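Local coordinates for SH3 domain-containing protein (Dictyostelium discoideum, PDB 4NQI), which drives membrane remodelling to control osmoregulation, phagocytosis and cytokinesis, probably through an N-terminal I-BAR domain that may bind phosphatidylinositol lipids, at residues V38-Q50 and A96-K108. Sequence-based numbering, arbitrary orientation.
Sequences VIKAANKYQQQAQ and AKVLLNEFITPNK
Ile-104 and Ile-39 interlock as knobs from opposite helices, their side chains sliding past each other in opposite directions with the two CG2 methyls 3.9 Å apart. Ile-104 enters the hole formed by Ile-39, Ala-42, Asn-43 and Gln-46. With CG1 beside its own backbone N (chi1 -70°) and chi2 extended, its CD1 reaches the backbone of 38-50, 3.5 Å from Asn-43 CA. Ile-39 bends back instead (chi2 -76°), dropping CD1 among Phe-103, Ile-104, Asn-107 and Lys-108, 3.8 Å from Asn-107 CB. Beta-branching gives each isoleucine two arms: CG2 meets its counterpart, while CG1-CD1 fills the hole.

Ala-42 meets the Phe-103 ring in plane at its edge, CB to CE2 3.9 Å; its small size, like that of Ala-49 and Ala-96, is consistent with the 9.2 Å approach of the segment axes. Val-38 CG1 comes to the same ring's edge at CZ. Beyond, the ring meets Phe-191 and, edge-to-face, Phe-195 of helix 152-224, so it joins three helices. Were this ring cut back to an alanine, a gap would probably open between Val-38, Ala-42 and those phenylalanines, and Ile-39 CD1 would lose part of its socket. Phe-103 lies in a wide pi-type turn (99-104); just after it, Leu-100 O accepts from both Thr-105 N and OG1.

Toward the other end, Gln-46 is a knob among Ala-96, Leu-99, Leu-100 and Ile-104. With CG anti to its backbone N (chi1 171°), it lays this methylene 3.3 Å from Ala-96 O, while Ala-96 and Ala-49 bring their CB methyls together at 4.0 Å. Leu-99 CD2 touches the edge of the Tyr-45 ring, whose OH is hydrogen-bonded to Glu-89 of the second subunit.

Such antiparallel, largely apolar knobs-into-holes packing joins helices 15-64 and 72-140 in the long helical bundle of the dimeric I-BAR (IMD) domain.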
loop_
_atom_site.group_PDB
_atom_site.type_symbol
_atom_site.label_atom_id
_atom_site.label_comp_id
_atom_site.label_asym_id
_atom_site.label_seq_id
_atom_site.Cartn_x
_atom_site.Cartn_y
_atom_site.Cartn_z
ATOM N N VAL B 38 -0.218 -15.946 12.618
ATOM C CA VAL B 38 -0.032 -14.529 12.305
ATOM C C VAL B 38 1.283 -14.303 11.552
ATOM O O VAL B 38 1.342 -13.509 10.610
ATOM C CB VAL B 38 -0.061 -13.663 13.586
ATOM C CG1 VAL B 38 0.251 -12.209 13.268
ATOM C CG2 VAL B 38 -1.414 -13.778 14.282
ATOM N N ILE B 39 2.329 -15.016 11.969
ATOM C CA ILE B 39 3.636 -14.944 11.318
ATOM C C ILE B 39 3.559 -15.438 9.870
ATOM O O ILE B 39 3.998 -14.744 8.949
ATOM C CB ILE B 39 4.699 -15.771 12.081
ATOM C CG1 ILE B 39 4.843 -15.282 13.527
ATOM C CG2 ILE B 39 6.039 -15.718 11.362
ATOM C CD1 ILE B 39 5.616 -13.982 13.675
ATOM N N LYS B 40 3.006 -16.637 9.680
ATOM C CA LYS B 40 2.808 -17.205 8.346
ATOM C C LYS B 40 2.008 -16.257 7.466
ATOM O O LYS B 40 2.360 -16.013 6.310
ATOM C CB LYS B 40 2.059 -18.537 8.434
ATOM C CG LYS B 40 2.828 -19.678 9.084
ATOM C CD LYS B 40 1.943 -20.914 9.185
ATOM N N ALA B 41 0.920 -15.734 8.022
ATOM C CA ALA B 41 0.067 -14.795 7.306
ATOM C C ALA B 41 0.826 -13.517 6.948
ATOM O O ALA B 41 0.712 -13.011 5.829
ATOM C CB ALA B 41 -1.161 -14.474 8.129
ATOM N N ALA B 42 1.600 -13.002 7.899
ATOM C CA ALA B 42 2.396 -11.799 7.669
ATOM C C ALA B 42 3.497 -12.042 6.638
ATOM O O ALA B 42 3.823 -11.152 5.852
ATOM C CB ALA B 42 2.989 -11.289 8.974
ATOM N N ASN B 43 4.069 -13.242 6.653
ATOM C CA ASN B 43 5.125 -13.609 5.712
ATOM C C ASN B 43 4.631 -13.610 4.264
ATOM O O ASN B 43 5.331 -13.160 3.354
ATOM C CB ASN B 43 5.713 -14.976 6.082
ATOM C CG ASN B 43 6.969 -15.307 5.295
ATOM O OD1 ASN B 43 7.655 -14.415 4.794
ATOM N ND2 ASN B 43 7.276 -16.596 5.184
ATOM N N LYS B 44 3.418 -14.118 4.068
ATOM C CA LYS B 44 2.767 -14.134 2.761
ATOM C C LYS B 44 2.430 -12.720 2.293
ATOM O O LYS B 44 2.617 -12.380 1.120
ATOM C CB LYS B 44 1.487 -14.963 2.848
ATOM C CG LYS B 44 0.559 -14.834 1.653
ATOM N N TYR B 45 1.922 -11.909 3.217
ATOM C CA TYR B 45 1.582 -10.518 2.938
ATOM C C TYR B 45 2.813 -9.763 2.452
ATOM O O TYR B 45 2.747 -9.006 1.480
ATOM C CB TYR B 45 1.012 -9.851 4.195
ATOM C CG TYR B 45 0.547 -8.422 4.003
ATOM C CD1 TYR B 45 -0.719 -8.147 3.510
ATOM C CD2 TYR B 45 1.365 -7.351 4.334
ATOM C CE1 TYR B 45 -1.155 -6.846 3.338
ATOM C CE2 TYR B 45 0.938 -6.045 4.165
ATOM C CZ TYR B 45 -0.323 -5.801 3.666
ATOM O OH TYR B 45 -0.758 -4.508 3.495
ATOM N N GLN B 46 3.934 -9.981 3.131
ATOM C CA GLN B 46 5.200 -9.354 2.765
ATOM C C GLN B 46 5.628 -9.738 1.346
ATOM O O GLN B 46 6.052 -8.881 0.565
ATOM C CB GLN B 46 6.284 -9.730 3.781
ATOM C CG GLN B 46 7.694 -9.308 3.398
ATOM C CD GLN B 46 8.494 -10.434 2.769
ATOM O OE1 GLN B 46 9.249 -10.218 1.822
ATOM N NE2 GLN B 46 8.342 -11.641 3.303
ATOM N N GLN B 47 5.503 -11.022 1.017
ATOM C CA GLN B 47 5.863 -11.524 -0.308
ATOM C C GLN B 47 5.011 -10.889 -1.406
ATOM O O GLN B 47 5.523 -10.518 -2.466
ATOM C CB GLN B 47 5.755 -13.053 -0.351
ATOM C CG GLN B 47 6.931 -13.779 0.309
ATOM C CD GLN B 47 6.642 -15.242 0.613
ATOM O OE1 GLN B 47 5.636 -15.798 0.168
ATOM N NE2 GLN B 47 7.526 -15.868 1.384
ATOM N N GLN B 48 3.713 -10.756 -1.149
ATOM C CA GLN B 48 2.814 -10.126 -2.112
ATOM C C GLN B 48 3.110 -8.636 -2.279
ATOM O O GLN B 48 2.923 -8.078 -3.361
ATOM C CB GLN B 48 1.349 -10.340 -1.715
ATOM C CG GLN B 48 0.889 -11.795 -1.786
ATOM C CD GLN B 48 1.060 -12.406 -3.170
ATOM O OE1 GLN B 48 1.048 -11.702 -4.184
ATOM N NE2 GLN B 48 1.222 -13.724 -3.214
ATOM N N ALA B 49 3.578 -8.002 -1.207
ATOM C CA ALA B 49 3.947 -6.589 -1.248
ATOM C C ALA B 49 5.143 -6.369 -2.172
ATOM O O ALA B 49 5.166 -5.415 -2.956
ATOM C CB ALA B 49 4.249 -6.076 0.149
ATOM N N GLN B 50 6.137 -7.250 -2.072
ATOM C CA GLN B 50 7.297 -7.197 -2.955
ATOM C C GLN B 50 6.874 -7.408 -4.405
ATOM O O GLN B 50 7.401 -6.765 -5.311
ATOM C CB GLN B 50 8.330 -8.257 -2.562
ATOM C CG GLN B 50 8.985 -8.053 -1.202
ATOM C CD GLN B 50 10.191 -8.957 -1.011
ATOM O OE1 GLN B 50 10.805 -9.402 -1.982
ATOM N NE2 GLN B 50 10.533 -9.234 0.242
ATOM N N ALA B 96 7.999 -3.677 3.110
ATOM C CA ALA B 96 7.921 -5.134 3.197
ATOM C C ALA B 96 9.105 -5.714 3.974
ATOM O O ALA B 96 8.938 -6.625 4.791
ATOM C CB ALA B 96 7.851 -5.741 1.807
ATOM N N LYS B 97 10.295 -5.174 3.715
ATOM C CA LYS B 97 11.519 -5.603 4.391
ATOM C C LYS B 97 11.448 -5.356 5.901
ATOM O O LYS B 97 11.939 -6.167 6.688
ATOM C CB LYS B 97 12.730 -4.867 3.812
ATOM C CG LYS B 97 12.978 -5.087 2.319
ATOM C CD LYS B 97 13.696 -6.401 2.049
ATOM C CE LYS B 97 14.804 -6.229 1.013
ATOM N NZ LYS B 97 14.302 -5.739 -0.302
ATOM N N VAL B 98 10.846 -4.233 6.293
ATOM C CA VAL B 98 10.677 -3.891 7.706
ATOM C C VAL B 98 9.772 -4.901 8.410
ATOM O O VAL B 98 10.086 -5.366 9.506
ATOM C CB VAL B 98 10.113 -2.463 7.879
ATOM C CG1 VAL B 98 9.630 -2.237 9.306
ATOM C CG2 VAL B 98 11.162 -1.423 7.502
ATOM N N LEU B 99 8.653 -5.237 7.774
ATOM C CA LEU B 99 7.735 -6.245 8.298
ATOM C C LEU B 99 8.448 -7.582 8.482
ATOM O O LEU B 99 8.184 -8.309 9.443
ATOM C CB LEU B 99 6.536 -6.413 7.361
ATOM C CG LEU B 99 5.476 -7.434 7.790
ATOM C CD1 LEU B 99 4.825 -7.016 9.097
ATOM C CD2 LEU B 99 4.422 -7.635 6.707
ATOM N N LEU B 100 9.360 -7.895 7.565
ATOM C CA LEU B 100 10.123 -9.139 7.630
ATOM C C LEU B 100 11.215 -9.085 8.698
ATOM O O LEU B 100 11.365 -10.020 9.486
ATOM C CB LEU B 100 10.751 -9.457 6.268
ATOM C CG LEU B 100 11.603 -10.729 6.208
ATOM C CD1 LEU B 100 10.734 -11.960 6.390
ATOM C CD2 LEU B 100 12.401 -10.822 4.910
ATOM N N ASN B 101 11.975 -7.992 8.714
ATOM C CA ASN B 101 13.130 -7.863 9.600
ATOM C C ASN B 101 12.783 -7.440 11.028
ATOM O O ASN B 101 13.457 -7.840 11.976
ATOM C CB ASN B 101 14.145 -6.878 9.011
ATOM C CG ASN B 101 14.714 -7.344 7.683
ATOM O OD1 ASN B 101 14.904 -8.541 7.458
ATOM N ND2 ASN B 101 14.995 -6.394 6.795
ATOM N N GLU B 102 11.739 -6.627 11.174
ATOM C CA GLU B 102 11.392 -6.040 12.468
ATOM C C GLU B 102 10.245 -6.756 13.183
ATOM O O GLU B 102 10.082 -6.603 14.396
ATOM C CB GLU B 102 11.057 -4.553 12.316
ATOM C CG GLU B 102 12.118 -3.728 11.593
ATOM C CD GLU B 102 13.276 -3.344 12.492
ATOM O OE1 GLU B 102 13.254 -3.714 13.686
ATOM O OE2 GLU B 102 14.206 -2.668 12.006
ATOM N N PHE B 103 9.449 -7.527 12.443
ATOM C CA PHE B 103 8.362 -8.298 13.055
ATOM C C PHE B 103 8.486 -9.813 12.884
ATOM O O PHE B 103 8.638 -10.541 13.865
ATOM C CB PHE B 103 6.992 -7.846 12.538
ATOM C CG PHE B 103 5.861 -8.722 13.002
ATOM C CD1 PHE B 103 5.531 -8.793 14.348
ATOM C CD2 PHE B 103 5.133 -9.481 12.098
ATOM C CE1 PHE B 103 4.495 -9.603 14.784
ATOM C CE2 PHE B 103 4.093 -10.289 12.527
ATOM C CZ PHE B 103 3.776 -10.351 13.873
ATOM N N ILE B 104 8.404 -10.274 11.637
ATOM C CA ILE B 104 8.341 -11.704 11.320
ATOM C C ILE B 104 9.460 -12.538 11.951
ATOM O O ILE B 104 9.191 -13.453 12.731
ATOM C CB ILE B 104 8.298 -11.937 9.792
ATOM C CG1 ILE B 104 6.952 -11.475 9.230
ATOM C CG2 ILE B 104 8.535 -13.404 9.460
ATOM C CD1 ILE B 104 6.939 -11.318 7.725
ATOM N N THR B 105 10.707 -12.218 11.618
ATOM C CA THR B 105 11.855 -12.942 12.170
ATOM C C THR B 105 12.033 -12.770 13.695
ATOM O O THR B 105 12.248 -13.757 14.400
ATOM C CB THR B 105 13.172 -12.614 11.414
ATOM O OG1 THR B 105 12.953 -12.703 9.999
ATOM C CG2 THR B 105 14.276 -13.577 11.814
ATOM N N PRO B 106 11.947 -11.526 14.213
ATOM C CA PRO B 106 12.111 -11.388 15.668
ATOM C C PRO B 106 10.981 -12.003 16.502
ATOM O O PRO B 106 11.252 -12.454 17.615
ATOM C CB PRO B 106 12.141 -9.870 15.877
ATOM C CG PRO B 106 12.554 -9.315 14.564
ATOM C CD PRO B 106 11.930 -10.211 13.547
ATOM N N ASN B 107 9.749 -12.015 15.999
ATOM C CA ASN B 107 8.644 -12.590 16.769
ATOM C C ASN B 107 8.597 -14.112 16.658
ATOM O O ASN B 107 8.135 -14.794 17.575
ATOM C CB ASN B 107 7.301 -11.975 16.369
ATOM C CG ASN B 107 6.265 -12.062 17.479
ATOM O OD1 ASN B 107 5.317 -12.846 17.404
ATOM N ND2 ASN B 107 6.448 -11.254 18.522
ATOM N N LYS B 108 9.075 -14.636 15.532
ATOM C CA LYS B 108 9.225 -16.076 15.351
ATOM C C LYS B 108 10.160 -16.626 16.428
ATOM O O LYS B 108 9.873 -17.650 17.058
ATOM C CB LYS B 108 9.775 -16.370 13.955
ATOM C CG LYS B 108 9.763 -17.836 13.551
ATOM C CD LYS B 108 9.683 -17.981 12.034
ATOM C CE LYS B 108 10.802 -17.224 11.335
ATOM N NZ LYS B 108 10.630 -17.233 9.854
#